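PDB 1XV5: DNA alpha-glucosyltransferase from Enterobacteria phage T4, which belongs to the GT-B clan of glycosyltransferases, enzymes built from two Rossmann-like domains that face each other across a deep cleft. Local coordinates for residues S83-S88 / A92-Y97; C5-R10 / V60-E65; K71-C76 / K98-N103; S121-L126 / N148-K153; D26-I29 / E34-L37. All coordinates share one frame; numbering follows the deposited sequence.

Contact 1 (S83-S88 / A92-Y97)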
# COMPACT_ATOMS: atom_id res chain seq x y z
N SER A 83 10.17 6.05 -5.98
CA SER A 83 9.78 7.33 -5.41
C SER A 83 10.83 8.39 -5.73
O SER A 83 12.00 8.06 -5.98
CB SER A 83 9.59 7.23 -3.89
OG SER A 83 10.80 6.88 -3.23
N VAL A 84 10.42 9.65 -5.73
CA VAL A 84 11.33 10.76 -6.02
C VAL A 84 11.32 11.73 -4.84
O VAL A 84 10.44 11.67 -3.99
CB VAL A 84 10.91 11.49 -7.32
CG1 VAL A 84 10.85 10.51 -8.48
CG2 VAL A 84 9.56 12.18 -7.12
N PRO A 85 12.30 12.65 -4.78
CA PRO A 85 12.38 13.62 -3.69
C PRO A 85 11.09 14.41 -3.45
O PRO A 85 10.38 14.75 -4.39
CB PRO A 85 13.54 14.52 -4.12
CG PRO A 85 14.42 13.58 -4.88
CD PRO A 85 13.42 12.82 -5.72
N ALA A 86 10.81 14.71 -2.18
CA ALA A 86 9.63 15.47 -1.81
C ALA A 86 9.88 16.97 -2.01
O ALA A 86 11.03 17.41 -2.06
CB ALA A 86 9.26 15.20 -0.36
N THR A 87 8.81 17.74 -2.12
CA THR A 87 8.92 19.18 -2.33
C THR A 87 9.58 19.95 -1.19
O THR A 87 9.87 21.13 -1.33
CB THR A 87 7.53 19.81 -2.58
OG1 THR A 87 6.65 19.47 -1.50
CG2 THR A 87 6.94 19.30 -3.89
N SER A 88 9.85 19.27 -0.08
CA SER A 88 10.46 19.94 1.07
C SER A 88 11.97 19.78 1.20
O SER A 88 12.58 20.30 2.14
CB SER A 88 9.79 19.46 2.36
OG SER A 88 9.96 18.06 2.54
N ALA A 92 20.17 21.10 -2.91
CA ALA A 92 21.23 20.12 -3.17
C ALA A 92 20.65 18.72 -3.38
O ALA A 92 21.13 17.97 -4.22
CB ALA A 92 22.22 20.12 -2.02
N THR A 93 19.63 18.38 -2.60
CA THR A 93 19.01 17.07 -2.70
C THR A 93 18.39 16.84 -4.07
O THR A 93 18.72 15.86 -4.75
CB THR A 93 17.93 16.90 -1.62
OG1 THR A 93 18.55 16.91 -0.33
CG2 THR A 93 17.18 15.58 -1.82
N ILE A 94 17.50 17.73 -4.49
CA ILE A 94 16.84 17.60 -5.78
C ILE A 94 17.80 17.82 -6.95
O ILE A 94 17.69 17.15 -7.97
CB ILE A 94 15.65 18.59 -5.89
CG1 ILE A 94 14.98 18.45 -7.26
CG2 ILE A 94 16.14 20.02 -5.68
CD1 ILE A 94 14.44 17.05 -7.53
N ASN A 95 18.74 18.74 -6.79
CA ASN A 95 19.71 19.00 -7.85
C ASN A 95 20.56 17.77 -8.11
O ASN A 95 20.78 17.38 -9.26
CB ASN A 95 20.60 20.19 -7.48
CG ASN A 95 19.85 21.51 -7.49
OD1 ASN A 95 20.36 22.54 -7.05
ND2 ASN A 95 18.63 21.50 -8.02
N ASN A 96 21.05 17.15 -7.04
CA ASN A 96 21.87 15.95 -7.20
C ASN A 96 21.04 14.78 -7.71
O ASN A 96 21.57 13.88 -8.36
CB ASN A 96 22.56 15.59 -5.88
CG ASN A 96 23.70 16.53 -5.54
OD1 ASN A 96 24.26 17.18 -6.43
ND2 ASN A 96 24.07 16.59 -4.27
N TYR A 97 19.75 14.79 -7.41
CA TYR A 97 18.89 13.71 -7.89
C TYR A 97 18.75 13.85 -9.40
O TYR A 97 18.83 12.87 -10.14
CB TYR A 97 17.51 13.76 -7.23
CG TYR A 97 16.54 12.78 -7.85
CD1 TYR A 97 15.51 13.22 -8.69
CD2 TYR A 97 16.68 11.41 -7.66
CE1 TYR A 97 14.66 12.31 -9.32
CE2 TYR A 97 15.84 10.49 -8.29
CZ TYR A 97 14.83 10.95 -9.12
OH TYR A 97 14.01 10.06 -9.77
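P85 rides on the ring of Y97 in a beta-alpha turn of the N-terminal Rossmann-like domain, where the chain leaves parallel strand 78-83 and runs through a loop into helix 91-103. The bump is the proline edge made of CG and CD; the hollow is the flat surface of the tyrosine with the start of its side chain. P85 CD sits over the middle of the ring, 3.7 Å from the Y97 centroid and only 13° off the ring normal, a clear CH-pi contact. One carbon along, P85 CG settles between ring and stem, 3.7 Å from Y97 CG and 3.9 Å from Y97 CB. The pyrrolidine thus stands on its CG-CD edge, and that edge runs along the long axis of the tyrosine. Y97 can offer its face because its ring carbon CG is anti to the backbone N (chi1 172°), which sends the ring out from the helix and beneath the loop. On its other flank P85 leans more loosely on the helix: P85 CB is 4.3 Å from I94 CD1, while T93 contributes its methyl, its hydroxyl being bound to D42. V84 covers the far end of the tyrosine obliquely. There V84 CG1 lies 3.4 Å from Y97 OH, a hydroxyl that is hydrogen-bonded to T131 OG1 of helix 128-134.

Contact 2 (C5-R10 / V60-E65)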
# COMPACT_ATOMS: atom_id res chain seq x y z
N CYS A 5 18.66 -2.71 -8.92
CA CYS A 5 18.82 -1.68 -7.90
C CYS A 5 17.47 -1.03 -7.69
O CYS A 5 16.92 -0.40 -8.60
CB CYS A 5 19.83 -0.61 -8.30
SG CYS A 5 19.96 0.73 -7.06
N ILE A 6 16.92 -1.20 -6.49
CA ILE A 6 15.63 -0.61 -6.14
C ILE A 6 15.93 0.68 -5.39
O ILE A 6 16.54 0.66 -4.32
CB ILE A 6 14.81 -1.58 -5.28
CG1 ILE A 6 14.64 -2.90 -6.03
CG2 ILE A 6 13.45 -0.97 -4.95
CD1 ILE A 6 13.97 -4.00 -5.22
N PHE A 7 15.50 1.79 -5.97
CA PHE A 7 15.78 3.12 -5.44
C PHE A 7 14.55 3.91 -4.98
O PHE A 7 13.63 4.15 -5.77
CB PHE A 7 16.52 3.89 -6.54
CG PHE A 7 17.07 5.23 -6.12
CD1 PHE A 7 17.34 6.20 -7.09
CD2 PHE A 7 17.37 5.51 -4.79
CE1 PHE A 7 17.90 7.42 -6.74
CE2 PHE A 7 17.94 6.73 -4.44
CZ PHE A 7 18.20 7.69 -5.42
N MET A 8 14.54 4.31 -3.71
CA MET A 8 13.47 5.13 -3.15
C MET A 8 14.07 6.51 -2.89
O MET A 8 14.55 6.79 -1.78
CB MET A 8 12.93 4.54 -1.85
CG MET A 8 11.93 3.40 -2.04
SD MET A 8 11.32 2.74 -0.47
CE MET A 8 12.67 1.66 -0.05
N ALA A 9 14.06 7.37 -3.91
CA ALA A 9 14.63 8.71 -3.80
C ALA A 9 13.87 9.66 -2.88
O ALA A 9 14.36 10.74 -2.57
CB ALA A 9 14.75 9.33 -5.19
N ARG A 10 12.68 9.26 -2.44
CA ARG A 10 11.91 10.11 -1.54
C ARG A 10 12.36 9.84 -0.11
O ARG A 10 12.25 10.69 0.77
CB ARG A 10 10.41 9.81 -1.66
CG ARG A 10 9.52 10.61 -0.72
CD ARG A 10 8.06 10.18 -0.84
NE ARG A 10 7.19 10.80 0.15
CZ ARG A 10 6.80 12.07 0.13
NH1 ARG A 10 7.19 12.87 -0.85
NH2 ARG A 10 6.02 12.55 1.09
N VAL A 60 21.57 6.75 1.65
CA VAL A 60 22.51 7.66 1.01
C VAL A 60 21.96 9.07 1.05
O VAL A 60 20.77 9.30 0.81
CB VAL A 60 22.78 7.24 -0.46
CG1 VAL A 60 21.50 7.31 -1.28
CG2 VAL A 60 23.85 8.13 -1.07
N ILE A 61 22.82 10.03 1.38
CA ILE A 61 22.42 11.42 1.44
C ILE A 61 22.69 12.01 0.07
O ILE A 61 23.84 12.28 -0.28
CB ILE A 61 23.23 12.20 2.50
CG1 ILE A 61 23.18 11.46 3.84
CG2 ILE A 61 22.66 13.60 2.65
CD1 ILE A 61 24.07 12.06 4.90
N LEU A 62 21.64 12.21 -0.70
CA LEU A 62 21.77 12.75 -2.05
C LEU A 62 22.46 14.10 -2.08
O LEU A 62 23.30 14.35 -2.94
CB LEU A 62 20.39 12.87 -2.71
CG LEU A 62 19.63 11.56 -2.95
CD1 LEU A 62 18.28 11.87 -3.58
CD2 LEU A 62 20.43 10.64 -3.85
N ALA A 63 22.11 14.97 -1.14
CA ALA A 63 22.70 16.30 -1.08
C ALA A 63 24.18 16.33 -0.75
O ALA A 63 24.86 17.32 -1.02
CB ALA A 63 21.93 17.16 -0.08
N LYS A 64 24.70 15.25 -0.16
CA LYS A 64 26.11 15.23 0.23
C LYS A 64 26.90 13.99 -0.18
O LYS A 64 28.12 13.94 -0.00
CB LYS A 64 26.21 15.41 1.74
CG LYS A 64 25.47 16.63 2.26
CD LYS A 64 25.60 16.76 3.76
CE LYS A 64 24.89 18.00 4.27
NZ LYS A 64 25.05 18.15 5.74
N GLU A 65 26.22 12.99 -0.72
CA GLU A 65 26.89 11.76 -1.13
C GLU A 65 26.56 11.39 -2.57
O GLU A 65 26.27 10.23 -2.87
CB GLU A 65 26.50 10.62 -0.19
CG GLU A 65 27.14 10.72 1.18
CD GLU A 65 26.60 9.68 2.16
OE1 GLU A 65 27.28 9.42 3.18
OE2 GLU A 65 25.50 9.14 1.92
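At the C-terminal end of strand 3-8, in the parallel sheet of the N-terminal Rossmann-like domain, F7 and A9 meet L62 from the turn that joins strand 58-60 to helix 66-73. F7 does most of the touching. Its CG stands anti to the backbone N (chi1 -172°), carrying the ring out from the strand until the far carbon faces the leucine. L62 CD2 arrives at the ring edge, near its plane, 4.0 Å from F7 CZ; one face is covered by A9, just past the end of the strand, whose CB lies 3.8 Å above the plane of the F7 ring, displaced to its rim. The second leucine branch goes to the backbone, with L62 CD1 4.2 Å from A9 O. No hydrogen bond spans the two segments, and the turn keeps its shape by polar bonds of its own. E65, the N-cap residue of helix 66-73, reaches back so that E65 OE2 takes the N-H of I61 at 2.9 Å, nearly straight at 174°, on the anti side of the carboxylate and 35° out of its plane. D42 receives the next two amides, L62 N and A63 N, on its two oxygens. Around this core, helix 91-103 closes in: N96 donates to L62 O, L100 packs on L62, and Y97 touches A9, while strands 34-40 and 78-83 flank strand 3-8 in the sheet.

Contact 3 (K71-C76 / K98-N103)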
# COMPACT_ATOMS: atom_id res chain seq x y z
N LYS A 71 27.44 5.67 -7.95
CA LYS A 71 28.07 4.36 -8.05
C LYS A 71 27.04 3.25 -7.81
O LYS A 71 27.05 2.22 -8.48
CB LYS A 71 29.21 4.23 -7.04
CG LYS A 71 29.93 2.89 -7.11
CD LYS A 71 31.01 2.78 -6.05
CE LYS A 71 31.69 1.42 -6.11
NZ LYS A 71 30.70 0.31 -5.96
N LEU A 72 26.15 3.48 -6.86
CA LEU A 72 25.11 2.51 -6.52
C LEU A 72 24.13 2.28 -7.67
O LEU A 72 23.89 1.14 -8.06
CB LEU A 72 24.35 2.95 -5.27
CG LEU A 72 25.08 2.83 -3.94
CD1 LEU A 72 24.29 3.54 -2.84
CD2 LEU A 72 25.28 1.37 -3.60
N VAL A 73 23.57 3.35 -8.20
CA VAL A 73 22.59 3.24 -9.29
C VAL A 73 23.18 2.73 -10.60
O VAL A 73 22.45 2.16 -11.42
CB VAL A 73 21.88 4.58 -9.54
CG1 VAL A 73 21.09 4.99 -8.30
CG2 VAL A 73 22.89 5.66 -9.91
N ASN A 74 24.48 2.92 -10.82
CA ASN A 74 25.10 2.45 -12.05
C ASN A 74 25.67 1.04 -11.94
O ASN A 74 26.28 0.54 -12.88
CB ASN A 74 26.21 3.40 -12.50
CG ASN A 74 25.67 4.64 -13.17
OD1 ASN A 74 24.68 4.59 -13.89
ND2 ASN A 74 26.34 5.77 -12.96
N ASP A 75 25.48 0.41 -10.79
CA ASP A 75 25.98 -0.94 -10.57
C ASP A 75 24.85 -1.96 -10.72
O ASP A 75 24.76 -2.91 -9.94
CB ASP A 75 26.59 -1.06 -9.17
CG ASP A 75 27.33 -2.37 -8.97
OD1 ASP A 75 27.44 -2.83 -7.81
OD2 ASP A 75 27.81 -2.95 -9.97
N CYS A 76 24.00 -1.76 -11.72
CA CYS A 76 22.89 -2.67 -11.95
C CYS A 76 22.61 -2.79 -13.44
O CYS A 76 23.21 -2.09 -14.26
CB CYS A 76 21.63 -2.16 -11.24
SG CYS A 76 20.93 -0.64 -11.94
N LYS A 98 18.55 15.08 -9.87
CA LYS A 98 18.42 15.33 -11.29
C LYS A 98 19.73 14.99 -12.00
O LYS A 98 19.72 14.49 -13.13
CB LYS A 98 18.05 16.79 -11.56
CG LYS A 98 16.65 17.16 -11.07
CD LYS A 98 16.28 18.57 -11.51
CE LYS A 98 14.86 18.92 -11.07
NZ LYS A 98 14.44 20.27 -11.54
N LYS A 99 20.86 15.27 -11.34
CA LYS A 99 22.16 14.97 -11.93
C LYS A 99 22.31 13.46 -12.05
O LYS A 99 22.87 12.96 -13.03
CB LYS A 99 23.30 15.53 -11.06
CG LYS A 99 24.65 15.46 -11.76
CD LYS A 99 25.82 15.66 -10.82
CE LYS A 99 25.81 17.00 -10.13
NZ LYS A 99 26.99 17.11 -9.22
N LEU A 100 21.81 12.74 -11.05
CA LEU A 100 21.87 11.28 -11.06
C LEU A 100 21.18 10.74 -12.30
O LEU A 100 21.73 9.88 -13.00
CB LEU A 100 21.19 10.70 -9.83
CG LEU A 100 22.03 10.42 -8.58
CD1 LEU A 100 21.13 9.88 -7.48
CD2 LEU A 100 23.12 9.41 -8.92
N LEU A 101 19.97 11.23 -12.56
CA LEU A 101 19.20 10.79 -13.71
C LEU A 101 19.96 11.00 -15.01
O LEU A 101 20.01 10.12 -15.87
CB LEU A 101 17.87 11.55 -13.77
CG LEU A 101 16.89 11.32 -12.62
CD1 LEU A 101 15.69 12.22 -12.79
CD2 LEU A 101 16.47 9.86 -12.57
N ASP A 102 20.56 12.18 -15.16
CA ASP A 102 21.32 12.52 -16.36
C ASP A 102 22.59 11.68 -16.52
O ASP A 102 23.05 11.46 -17.64
CB ASP A 102 21.72 14.00 -16.34
CG ASP A 102 20.56 14.92 -16.67
OD1 ASP A 102 20.75 16.15 -16.60
OD2 ASP A 102 19.46 14.42 -17.00
N ASN A 103 23.15 11.21 -15.41
CA ASN A 103 24.38 10.43 -15.47
C ASN A 103 24.26 8.92 -15.30
O ASN A 103 25.27 8.23 -15.20
CB ASN A 103 25.39 10.98 -14.47
CG ASN A 103 25.89 12.36 -14.86
OD1 ASN A 103 25.19 13.36 -14.68
ND2 ASN A 103 27.09 12.42 -15.42
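N74 ND2 reaches across to N103 O, a weak hydrogen bond of 3.5 Å with a fairly straight N-H angle of 159°. The other end of the same amide is occupied too, since N74 OD1 accepts from the backbone N of K105, two residues further along the chain. One side chain, its CG anti to its own carbonyl carbon (chi1 -78°), thus serves two backbone groups, N103 O and K105 N. Next to this polar patch the contact turns apolar: V73 CG2 meets L100 CD2 at 3.9 Å, methyl against methyl, with the two side chains slanting past each other. In the Rossmann-like fold, helices 66-73 and 91-103 follow each other as the connections on either side of strand 78-83, and here they lie side by side on one face of the sheet; V73 and L100 both rest on F7 of strand 3-8. L100 is further surrounded by Y66, A69 and L70 of the facing helix. Farther out, K99 makes a cation-pi contact with the ring of Y66, and on the other segment D75 OD2 forms a salt bridge with R3 NH2.

Contact 4 (S121-L126 / N148-K153)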
# COMPACT_ATOMS: atom_id res chain seq x y z
N SER A 121 -1.10 14.28 -4.03
CA SER A 121 0.11 13.56 -3.67
C SER A 121 1.15 13.70 -4.78
O SER A 121 2.30 14.04 -4.52
CB SER A 121 -0.20 12.07 -3.46
OG SER A 121 -1.12 11.89 -2.40
N LEU A 122 0.73 13.45 -6.01
CA LEU A 122 1.61 13.51 -7.16
C LEU A 122 2.39 14.81 -7.32
O LEU A 122 3.54 14.79 -7.75
CB LEU A 122 0.82 13.23 -8.44
CG LEU A 122 0.19 11.84 -8.52
CD1 LEU A 122 -0.63 11.71 -9.79
CD2 LEU A 122 1.29 10.79 -8.49
N ARG A 123 1.77 15.94 -6.98
CA ARG A 123 2.45 17.22 -7.11
C ARG A 123 3.40 17.52 -5.95
O ARG A 123 4.16 18.48 -6.00
CB ARG A 123 1.45 18.37 -7.27
CG ARG A 123 0.70 18.34 -8.60
CD ARG A 123 0.18 19.71 -8.99
NE ARG A 123 -0.45 19.70 -10.30
CZ ARG A 123 -1.75 19.54 -10.52
NH1 ARG A 123 -2.23 19.53 -11.75
NH2 ARG A 123 -2.58 19.42 -9.49
N ARG A 124 3.35 16.69 -4.91
CA ARG A 124 4.24 16.87 -3.77
C ARG A 124 5.60 16.27 -4.10
O ARG A 124 6.43 16.05 -3.22
CB ARG A 124 3.67 16.18 -2.52
CG ARG A 124 2.42 16.81 -1.95
CD ARG A 124 1.98 16.05 -0.70
NE ARG A 124 0.81 16.64 -0.06
CZ ARG A 124 0.76 17.88 0.41
NH1 ARG A 124 -0.35 18.33 0.99
NH2 ARG A 124 1.82 18.68 0.31
N ASN A 125 5.81 16.00 -5.39
CA ASN A 125 7.06 15.42 -5.87
C ASN A 125 7.91 16.44 -6.60
O ASN A 125 7.41 17.43 -7.11
CB ASN A 125 6.77 14.27 -6.84
CG ASN A 125 6.14 13.07 -6.17
OD1 ASN A 125 5.06 12.64 -6.56
ND2 ASN A 125 6.82 12.53 -5.17
N LEU A 126 9.21 16.17 -6.65
CA LEU A 126 10.16 17.02 -7.36
C LEU A 126 10.95 16.12 -8.29
O LEU A 126 11.40 15.04 -7.89
CB LEU A 126 11.11 17.72 -6.39
CG LEU A 126 10.56 18.87 -5.54
CD1 LEU A 126 11.67 19.40 -4.64
CD2 LEU A 126 10.03 19.97 -6.43
N ASN A 148 -1.80 9.25 -15.24
CA ASN A 148 -1.99 8.99 -16.67
C ASN A 148 -2.74 10.09 -17.41
O ASN A 148 -2.31 10.55 -18.47
CB ASN A 148 -2.76 7.68 -16.88
CG ASN A 148 -1.90 6.44 -16.68
OD1 ASN A 148 -1.25 6.28 -15.65
ND2 ASN A 148 -1.90 5.55 -17.67
N LYS A 149 -3.86 10.53 -16.85
CA LYS A 149 -4.71 11.53 -17.48
C LYS A 149 -4.37 12.99 -17.26
O LYS A 149 -4.78 13.84 -18.06
CB LYS A 149 -6.17 11.28 -17.09
CG LYS A 149 -6.69 9.90 -17.49
CD LYS A 149 -6.59 9.68 -18.99
CE LYS A 149 -7.15 8.33 -19.39
NZ LYS A 149 -7.12 8.14 -20.87
N VAL A 150 -3.64 13.31 -16.21
CA VAL A 150 -3.31 14.70 -15.95
C VAL A 150 -1.83 15.03 -16.16
O VAL A 150 -1.49 15.81 -17.04
CB VAL A 150 -3.73 15.12 -14.52
CG1 VAL A 150 -3.41 16.59 -14.30
CG2 VAL A 150 -5.22 14.87 -14.33
N LEU A 151 -0.96 14.42 -15.36
CA LEU A 151 0.47 14.69 -15.47
C LEU A 151 1.09 14.28 -16.80
O LEU A 151 1.82 15.06 -17.42
CB LEU A 151 1.23 14.03 -14.32
CG LEU A 151 1.08 14.69 -12.95
CD1 LEU A 151 -0.35 14.59 -12.47
CD2 LEU A 151 2.02 14.03 -11.95
N MET A 152 0.81 13.06 -17.25
CA MET A 152 1.37 12.58 -18.51
C MET A 152 0.99 13.46 -19.69
O MET A 152 1.82 13.75 -20.56
CB MET A 152 0.92 11.14 -18.78
CG MET A 152 1.66 10.09 -17.97
SD MET A 152 3.45 10.10 -18.27
CE MET A 152 3.51 9.46 -19.95
N LYS A 153 -0.27 13.88 -19.74
CA LYS A 153 -0.73 14.73 -20.83
C LYS A 153 -0.18 16.14 -20.67
O LYS A 153 -0.14 16.91 -21.63
CB LYS A 153 -2.26 14.75 -20.88
CG LYS A 153 -2.85 13.39 -21.22
CD LYS A 153 -4.34 13.46 -21.51
CE LYS A 153 -4.86 12.09 -21.95
NZ LYS A 153 -6.29 12.13 -22.34
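L122 and L151 bring their backbones closest, CA to CA 8.5 Å, with L122 on the short helix 119-122 and L151 on helix 146-155, just where a wider pi-type turn at 148-151 interrupts the regular coil. Two leucines fill the gap between them. L151 uses both its branches: CD2 lies against the stem of its partner, 3.8 Å from L122 CB, and also touches L122 CD1 at 4.1 Å, while L151 CD1 meets the branch end, 3.9 Å from L122 CD1. The leucines pass each other at a slant. At the solvent side R123 stretches out beside them, its chain extended from CG to NE, and crosses V150 at about a right angle. The guanidinium comes no nearer than R123 NH1 to V150 CG1, 4.1 Å, a loose, oblique approach between a charged end and a methyl. Behind R123 the chain turns, with R124 N bonded to S121 O at 2.9 Å. This packing belongs to the N-terminal Rossmann-like domain: L122 also touches D116 and F147, L151 rests on L128 of helix 128-134, and R124 and L126 pair their backbones with T87 and P85 in the loop before helix 91-103.

Contact 5 (D26-I29 / E34-L37)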
# COMPACT_ATOMS: atom_id res chain seq x y z
N ASP A 26 12.40 -9.11 -2.41
CA ASP A 26 12.22 -10.52 -2.09
C ASP A 26 11.94 -11.37 -3.33
O ASP A 26 12.49 -12.46 -3.48
CB ASP A 26 11.08 -10.73 -1.09
CG ASP A 26 11.43 -10.26 0.31
OD1 ASP A 26 12.63 -10.13 0.63
OD2 ASP A 26 10.49 -10.05 1.11
N TRP A 27 11.09 -10.87 -4.22
CA TRP A 27 10.76 -11.63 -5.42
C TRP A 27 11.99 -11.80 -6.31
O TRP A 27 12.26 -12.90 -6.78
CB TRP A 27 9.64 -10.93 -6.21
CG TRP A 27 9.21 -11.72 -7.42
CD1 TRP A 27 8.29 -12.73 -7.46
CD2 TRP A 27 9.75 -11.61 -8.74
NE1 TRP A 27 8.22 -13.26 -8.73
CE2 TRP A 27 9.10 -12.59 -9.54
CE3 TRP A 27 10.71 -10.79 -9.34
CZ2 TRP A 27 9.39 -12.76 -10.89
CZ3 TRP A 27 10.99 -10.96 -10.69
CH2 TRP A 27 10.33 -11.94 -11.45
N PHE A 28 12.72 -10.72 -6.55
CA PHE A 28 13.91 -10.80 -7.39
C PHE A 28 14.95 -11.76 -6.83
O PHE A 28 15.54 -12.55 -7.58
CB PHE A 28 14.53 -9.42 -7.61
CG PHE A 28 13.88 -8.63 -8.71
CD1 PHE A 28 12.95 -7.64 -8.41
CD2 PHE A 28 14.17 -8.90 -10.04
CE1 PHE A 28 12.31 -6.93 -9.43
CE2 PHE A 28 13.54 -8.20 -11.07
CZ PHE A 28 12.61 -7.22 -10.76
N ILE A 29 15.19 -11.69 -5.53
CA ILE A 29 16.17 -12.58 -4.89
C ILE A 29 15.67 -14.02 -4.97
O ILE A 29 16.43 -14.94 -5.26
CB ILE A 29 16.38 -12.22 -3.40
CG1 ILE A 29 17.06 -10.85 -3.29
CG2 ILE A 29 17.23 -13.29 -2.72
CD1 ILE A 29 17.31 -10.41 -1.85
N GLU A 34 20.25 -10.52 -8.25
CA GLU A 34 20.96 -9.81 -7.19
C GLU A 34 20.27 -8.47 -6.99
O GLU A 34 19.93 -7.80 -7.96
CB GLU A 34 22.42 -9.60 -7.58
CG GLU A 34 23.26 -10.86 -7.53
CD GLU A 34 24.73 -10.61 -7.82
OE1 GLU A 34 25.54 -11.54 -7.64
OE2 GLU A 34 25.06 -9.48 -8.24
N VAL A 35 20.06 -8.09 -5.74
CA VAL A 35 19.37 -6.84 -5.45
C VAL A 35 20.02 -5.93 -4.42
O VAL A 35 20.53 -6.39 -3.39
CB VAL A 35 17.92 -7.11 -4.98
CG1 VAL A 35 17.19 -5.81 -4.72
CG2 VAL A 35 17.19 -7.95 -6.01
N THR A 36 20.00 -4.63 -4.70
CA THR A 36 20.50 -3.64 -3.76
C THR A 36 19.32 -2.70 -3.54
O THR A 36 18.69 -2.26 -4.50
CB THR A 36 21.70 -2.84 -4.33
OG1 THR A 36 21.32 -2.19 -5.55
CG2 THR A 36 22.88 -3.75 -4.57
N LEU A 37 19.00 -2.43 -2.28
CA LEU A 37 17.89 -1.54 -1.96
C LEU A 37 18.50 -0.26 -1.42
O LEU A 37 19.14 -0.27 -0.37
CB LEU A 37 16.98 -2.18 -0.91
CG LEU A 37 15.77 -1.37 -0.45
CD1 LEU A 37 14.84 -1.12 -1.62
CD2 LEU A 37 15.05 -2.12 0.65
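V35 turns its CB toward helix 17-30 and sets one methyl against both F28 and I29. That methyl is CG2: it comes to 3.4 Å from F28 CB, a tight approach for two carbons, and to 4.0 Å from I29 CG1. With CG1 anti to the backbone N (chi1 -178°), V35 leaves CG2 as the branch that faces the helix. F28 presents its stem rather than its ring. Its CA-CB bond aims at the strand, but at chi1 -83° the ring swings off, so that V35 CG2 sees it only obliquely. The aromatic surface is used on the helix side instead: W27 CE3 stands 3.8 Å above the plane of the F28 ring, over its centre, and F28 CD1 in turn lies in the plane of the indole, at its edge. The indole thus approaches the phenyl face edge-on and probably limits how the ring can turn. I29 meets the methyl from a direction about at right angles to F28, slanting past V35 with its CG1; it sits at the solvent-exposed margin, where helix and strand come closest, I29 CA to E34 CA 6.0 Å. Nothing polar links the two segments. They are successive parts of a beta-alpha-beta crossover, in which strand 3-8 leads through helix 17-30 into strand 34-40. F28 also touches I4 of strand 3-8, the parallel neighbour whose backbone pairs with E34 and T36, and W27 meets the ring of F392 on helix 388-399.

All five contacts lie in the N-terminal Rossmann-like domain. Contacts 1 and 2 are fully buried; contacts 3, 4 and 5 are partly buried, each with an exposed residue at its margin. Helix 91-103 serves both contact 1 and contact 3, and it also borders contact 2. Contacts 2 and 5 share the sheet through neighbouring strands 3-8 and 34-40, whereas contact 4, about 28 Å from contact 5 between centres, lies farther along the sheet but is tied to contact 1 by backbone pairing. Chemistry follows place: aromatic rings carry contacts 1 and 2, aliphatic carbons carry contacts 4 and 5, and contact 3 alone has a hydrogen bond, a weak one, between its segments.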